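Local coordinates for VP4 protein (PDB 3P06) that is a birnavirus serine protease, caught here as an intramolecular acyl-enzyme, that probably cleaves the viral polyprotein into its final products, at residues L136-K141 with L153-D158; F100-A105 with M122-V127. All blocks are in the same frame, centred on the assembly; numbering follows the deposited sequence.

Interaction 1: residues L136-K141 with L153-D158; sequences LLAVQK and LAANSD. With SO4 (sulfate ion), chain B.
K141 reaches a sulfate ion with its amine, and NZ to sulfate O4 is a short hydrogen bond of 2.6 Å. T124 OG1 is a second partner of NZ. The sulfate, probably from the crystallisation liquor, sits at the start of helix 138-149. L136 N donates to sulfate O3 at 2.9 Å, nearly straight. L137 N, at the N-cap position, donates to sulfate O2 at 3.2 Å and makes a weak bond to O3. The helix start would probably help to hold the anion.

The contact between the two segments is apolar and small. L153 has CG anti to its backbone N (chi1 174°), and its CD2 methyl lies 3.9 Å from A138 O. The same methyl touches K141 CB, while the lysine chain runs on, extended beyond CG, away from the strand and to the sulfate. A138 packs its CB against A155 CB at 4.0 Å. It also meets the CB and OG of S157, at 4.0 Å for OG. The S157 hydroxyl has its polar partner in R159 N.

Helix 138-149 thus packs against strand 153-155 within a beta-alpha-beta crossover that starts from strand 122-123. It places K141 about 4 Å, side chain to side chain, from S102, an arrangement consistent with the Ser-Lys dyad of a birnavirus VP4 protease.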
loop_
_atom_site.group_PDB
_atom_site.type_symbol
_atom_site.label_atom_id
_atom_site.label_comp_id
_atom_site.label_asym_id
_atom_site.label_seq_id
_atom_site.Cartn_x
_atom_site.Cartn_y
_atom_site.Cartn_z
ATOM N N LEU A 136 -2.169 -9.715 11.266
ATOM C CA LEU A 136 -3.359 -10.570 11.334
ATOM C C LEU A 136 -3.601 -11.364 10.026
ATOM O O LEU A 136 -3.922 -12.537 10.081
ATOM C CB LEU A 136 -4.606 -9.747 11.683
ATOM C CG LEU A 136 -4.731 -9.403 13.191
ATOM C CD1 LEU A 136 -5.793 -8.335 13.420
ATOM C CD2 LEU A 136 -5.056 -10.651 14.030
ATOM N N LEU A 137 -3.454 -10.697 8.871
ATOM C CA LEU A 137 -4.025 -11.218 7.637
ATOM C C LEU A 137 -2.997 -11.511 6.588
ATOM O O LEU A 137 -3.348 -11.562 5.426
ATOM C CB LEU A 137 -5.055 -10.226 7.065
ATOM C CG LEU A 137 -6.289 -10.047 7.966
ATOM C CD1 LEU A 137 -7.027 -8.786 7.547
ATOM C CD2 LEU A 137 -7.138 -11.317 7.801
ATOM N N ALA A 138 -1.728 -11.680 6.962
ATOM C CA ALA A 138 -0.691 -11.948 5.920
ATOM C C ALA A 138 -0.980 -13.228 5.110
ATOM O O ALA A 138 -0.769 -13.277 3.898
ATOM C CB ALA A 138 0.680 -12.037 6.533
ATOM N N VAL A 139 -1.431 -14.274 5.793
ATOM C CA VAL A 139 -1.678 -15.514 5.114
ATOM C C VAL A 139 -2.767 -15.366 4.017
ATOM O O VAL A 139 -2.515 -15.743 2.908
ATOM C CB VAL A 139 -2.020 -16.618 6.107
ATOM C CG1 VAL A 139 -2.670 -17.806 5.394
ATOM C CG2 VAL A 139 -0.708 -17.034 6.766
ATOM N N GLN A 140 -3.897 -14.744 4.339
ATOM C CA GLN A 140 -4.948 -14.414 3.372
ATOM C C GLN A 140 -4.471 -13.475 2.238
ATOM O O GLN A 140 -4.924 -13.643 1.094
ATOM C CB GLN A 140 -6.163 -13.795 4.048
ATOM C CG GLN A 140 -6.800 -14.680 5.063
ATOM C CD GLN A 140 -7.914 -15.494 4.465
ATOM O OE1 GLN A 140 -7.836 -15.952 3.305
ATOM N NE2 GLN A 140 -8.977 -15.702 5.262
ATOM N N LYS A 141 -3.562 -12.533 2.552
ATOM C CA LYS A 141 -2.998 -11.623 1.517
ATOM C C LYS A 141 -2.028 -12.373 0.618
ATOM O O LYS A 141 -1.944 -12.109 -0.591
ATOM C CB LYS A 141 -2.435 -10.317 2.110
ATOM C CG LYS A 141 -3.596 -9.490 2.704
ATOM C CD LYS A 141 -3.171 -8.527 3.790
ATOM C CE LYS A 141 -4.304 -7.491 3.962
ATOM N NZ LYS A 141 -3.660 -6.626 4.960
ATOM N N LEU A 153 5.866 -10.930 -0.387
ATOM C CA LEU A 153 5.178 -10.046 0.536
ATOM C C LEU A 153 6.027 -9.946 1.800
ATOM O O LEU A 153 6.466 -10.976 2.292
ATOM C CB LEU A 153 3.857 -10.677 0.900
ATOM C CG LEU A 153 3.069 -9.905 1.990
ATOM C CD1 LEU A 153 2.594 -8.502 1.547
ATOM C CD2 LEU A 153 1.854 -10.695 2.505
ATOM N N ALA A 154 6.229 -8.724 2.313
ATOM C CA ALA A 154 6.895 -8.495 3.587
ATOM C C ALA A 154 5.834 -8.158 4.597
ATOM O O ALA A 154 4.883 -7.421 4.283
ATOM C CB ALA A 154 7.889 -7.355 3.508
ATOM N N ALA A 155 5.982 -8.692 5.814
ATOM C CA ALA A 155 4.966 -8.453 6.884
ATOM C C ALA A 155 5.608 -8.886 8.175
ATOM O O ALA A 155 6.620 -9.589 8.139
ATOM C CB ALA A 155 3.639 -9.321 6.677
ATOM N N ASN A 156 4.989 -8.526 9.310
ATOM C CA ASN A 156 5.461 -9.022 10.589
ATOM C C ASN A 156 4.830 -10.406 10.830
ATOM O O ASN A 156 3.935 -10.566 11.656
ATOM C CB ASN A 156 5.101 -8.036 11.691
ATOM C CG ASN A 156 5.682 -8.447 13.055
ATOM O OD1 ASN A 156 6.276 -9.537 13.185
ATOM N ND2 ASN A 156 5.541 -7.574 14.044
ATOM N N SER A 157 5.295 -11.389 10.084
ATOM C CA SER A 157 4.724 -12.693 10.103
ATOM C C SER A 157 5.716 -13.677 9.509
ATOM O O SER A 157 6.385 -13.408 8.514
ATOM C CB SER A 157 3.445 -12.747 9.276
ATOM O OG SER A 157 3.209 -14.065 8.795
ATOM N N ASP A 158 5.776 -14.868 10.080
ATOM C CA ASP A 158 6.781 -15.766 9.575
ATOM C C ASP A 158 6.204 -16.499 8.331
ATOM O O ASP A 158 6.872 -17.303 7.763
ATOM C CB ASP A 158 7.437 -16.629 10.689
ATOM C CG ASP A 158 6.430 -17.370 11.472
ATOM O OD1 ASP A 158 5.329 -17.526 10.895
ATOM O OD2 ASP A 158 6.680 -17.788 12.617
HETATM S S SO4 B . -2.250 -7.196 8.126
HETATM O O1 SO4 B . -1.080 -6.357 8.189
HETATM O O2 SO4 B . -1.889 -8.402 7.381
HETATM O O3 SO4 B . -2.606 -7.530 9.489
HETATM O O4 SO4 B . -3.432 -6.598 7.557
#

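Interaction 2: residues F100-A105 with M122-V127; sequences FNSWEA and MVTGAV. With SO4 (sulfate ion), chain B.
This is a buried, mainly backbone-bonded contact in which the turn carrying S102 and the start of helix 104-111 are fastened to the loop that follows strand 122-123. G125 is held through both its backbone N and its O, each bonded to segment 100-105. Its N donates to S102 O at 3.0 Å, almost straight (178°). Its O accepts from A105 N at 2.9 Å. S102 O also takes a proton from a water, which donates to V123 O as well and so bridges the segments. The backbone of G125 is extended with positive phi, and a side chain there would press on the carbonyl of T124.

E104 supplies the third direct bond. Its OE1 is met by V127 N at 2.8 Å, nearly along the C-O axis. OE2 takes N101 ND2 at 2.7 Å from well above the carboxylate plane, the two residues lying at the ends of a type I turn. E66 OE2 is close to OE1, so one of the two carboxylates may be protonated.

Apolar groups fill in behind. A105 CB meets V123 CG1 at 3.6 Å. V127 CG2 lies anti to its own carbonyl carbon and covers A105 N at 3.6 Å.

S102, the predicted nucleophile, is joined through OG to C of A194 as an ester. Around this site, helix 166-173 packs on A105, V123 and V127 through L166, L169 and V173. Helix 64-67 touches N101 and A126, and strand 9-18 touches W103 and V123.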
loop_
_atom_site.group_PDB
_atom_site.type_symbol
_atom_site.label_atom_id
_atom_site.label_comp_id
_atom_site.label_asym_id
_atom_site.label_seq_id
_atom_site.Cartn_x
_atom_site.Cartn_y
_atom_site.Cartn_z
ATOM N N PHE A 100 -8.965 0.917 7.238
ATOM C CA PHE A 100 -8.022 0.338 8.211
ATOM C C PHE A 100 -6.597 0.839 7.993
ATOM O O PHE A 100 -6.401 1.819 7.286
ATOM C CB PHE A 100 -8.152 -1.180 8.232
ATOM C CG PHE A 100 -9.606 -1.681 8.099
ATOM C CD1 PHE A 100 -10.695 -0.884 8.492
ATOM C CD2 PHE A 100 -9.871 -2.927 7.577
ATOM C CE1 PHE A 100 -12.058 -1.346 8.347
ATOM C CE2 PHE A 100 -11.187 -3.412 7.441
ATOM C CZ PHE A 100 -12.294 -2.617 7.818
ATOM N N ASN A 101 -5.602 0.206 8.594
ATOM C CA ASN A 101 -4.329 0.869 8.739
ATOM C C ASN A 101 -3.161 0.005 8.265
ATOM O O ASN A 101 -1.991 0.350 8.470
ATOM C CB ASN A 101 -4.142 1.337 10.207
ATOM C CG ASN A 101 -4.903 2.624 10.497
ATOM O OD1 ASN A 101 -6.118 2.586 10.615
ATOM N ND2 ASN A 101 -4.191 3.801 10.572
ATOM N N SER A 102 -3.478 -1.110 7.614
ATOM C CA SER A 102 -2.445 -1.993 7.099
ATOM C C SER A 102 -1.606 -1.453 5.875
ATOM O O SER A 102 -0.684 -2.127 5.412
ATOM C CB SER A 102 -3.106 -3.312 6.752
ATOM O OG SER A 102 -3.860 -3.104 5.526
ATOM N N TRP A 103 -1.921 -0.249 5.384
ATOM C CA TRP A 103 -1.188 0.479 4.313
ATOM C C TRP A 103 0.005 1.247 4.928
ATOM O O TRP A 103 0.868 1.756 4.211
ATOM C CB TRP A 103 -2.123 1.503 3.618
ATOM C CG TRP A 103 -2.809 2.415 4.616
ATOM C CD1 TRP A 103 -4.041 2.234 5.198
ATOM C CD2 TRP A 103 -2.284 3.623 5.153
ATOM N NE1 TRP A 103 -4.307 3.259 6.049
ATOM C CE2 TRP A 103 -3.229 4.116 6.064
ATOM C CE3 TRP A 103 -1.071 4.341 4.954
ATOM C CZ2 TRP A 103 -3.028 5.335 6.798
ATOM C CZ3 TRP A 103 -0.859 5.554 5.683
ATOM C CH2 TRP A 103 -1.817 6.010 6.625
ATOM N N GLU A 104 0.063 1.326 6.257
ATOM C CA GLU A 104 1.073 2.219 6.895
ATOM C C GLU A 104 2.514 1.777 6.716
ATOM O O GLU A 104 3.384 2.632 6.591
ATOM C CB GLU A 104 0.799 2.367 8.405
ATOM C CG GLU A 104 -0.555 3.005 8.678
ATOM C CD GLU A 104 -0.822 3.192 10.193
ATOM O OE1 GLU A 104 -0.296 2.371 11.006
ATOM O OE2 GLU A 104 -1.565 4.168 10.566
ATOM N N ALA A 105 2.804 0.476 6.821
ATOM C CA ALA A 105 4.172 0.014 6.584
ATOM C C ALA A 105 4.634 0.376 5.147
ATOM O O ALA A 105 5.741 0.862 4.988
ATOM C CB ALA A 105 4.330 -1.487 6.846
HETATM N N MSE A 122 5.659 -6.606 -2.041
HETATM C CA MSE A 122 4.492 -5.929 -1.486
HETATM C C MSE A 122 4.715 -5.866 0.010
HETATM O O MSE A 122 5.432 -6.724 0.585
HETATM C CB MSE A 122 3.223 -6.730 -1.772
HETATM C CG MSE A 122 2.955 -6.847 -3.288
HETATM SE SE MSE A 122 1.164 -7.704 -3.487
HETATM C CE MSE A 122 0.203 -6.012 -3.424
ATOM N N VAL A 123 4.098 -4.888 0.654
ATOM C CA VAL A 123 4.328 -4.763 2.087
ATOM C C VAL A 123 3.001 -4.596 2.842
ATOM O O VAL A 123 2.155 -3.850 2.399
ATOM C CB VAL A 123 5.289 -3.558 2.329
ATOM C CG1 VAL A 123 5.377 -3.219 3.824
ATOM C CG2 VAL A 123 6.728 -3.855 1.709
ATOM N N THR A 124 2.792 -5.273 3.958
ATOM C CA THR A 124 1.543 -5.051 4.723
ATOM C C THR A 124 1.877 -4.871 6.204
ATOM O O THR A 124 2.749 -5.584 6.743
ATOM C CB THR A 124 0.471 -6.249 4.522
ATOM O OG1 THR A 124 -0.814 -5.901 5.083
ATOM C CG2 THR A 124 0.911 -7.512 5.210
ATOM N N GLY A 125 1.116 -4.004 6.877
ATOM C CA GLY A 125 1.128 -3.931 8.325
ATOM C C GLY A 125 0.882 -2.512 8.817
ATOM O O GLY A 125 1.120 -1.549 8.094
ATOM N N ALA A 126 0.409 -2.398 10.052
ATOM C CA ALA A 126 0.165 -1.145 10.701
ATOM C C ALA A 126 1.471 -0.780 11.407
ATOM O O ALA A 126 2.300 -1.650 11.659
ATOM C CB ALA A 126 -0.980 -1.295 11.712
ATOM N N VAL A 127 1.665 0.492 11.715
ATOM C CA VAL A 127 2.929 0.934 12.330
ATOM C C VAL A 127 2.607 1.628 13.612
ATOM O O VAL A 127 1.678 2.439 13.666
ATOM C CB VAL A 127 3.786 1.859 11.385
ATOM C CG1 VAL A 127 5.101 2.411 12.090
ATOM C CG2 VAL A 127 4.126 1.121 10.060
HETATM S S SO4 B . -2.250 -7.196 8.126
HETATM O O1 SO4 B . -1.080 -6.357 8.189
HETATM O O2 SO4 B . -1.889 -8.402 7.381
HETATM O O3 SO4 B . -2.606 -7.530 9.489
HETATM O O4 SO4 B . -3.432 -6.598 7.557
HETATM O O HOH W 1 1.596 -1.531 4.022
HETATM O O HOH W 2 -2.188 -4.450 3.403
#

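Overall arrangement
The two interactions bring the halves of the probable catalytic dyad together. Interaction 2 lies nearer the middle of the chain and carries the nucleophile. Interaction 1 lies farther out and carries the lysine. Both are buried. They share one parallel sheet, in which strands 122-123 and 153-155 are neighbours, joined by A154 N to M122 O. K141 NZ probably bonds T124 OG1 at 2.9 Å, linking the sites directly, and the sulfate touches both. Their chemistry differs. Interaction 2 fixes a turn with backbone bonds, a carboxylate and a water, whereas interaction 1 leans a helix on a strand through small apolar groups, while K141 NZ and the backbone N of L136 and L137 bind the sulfate.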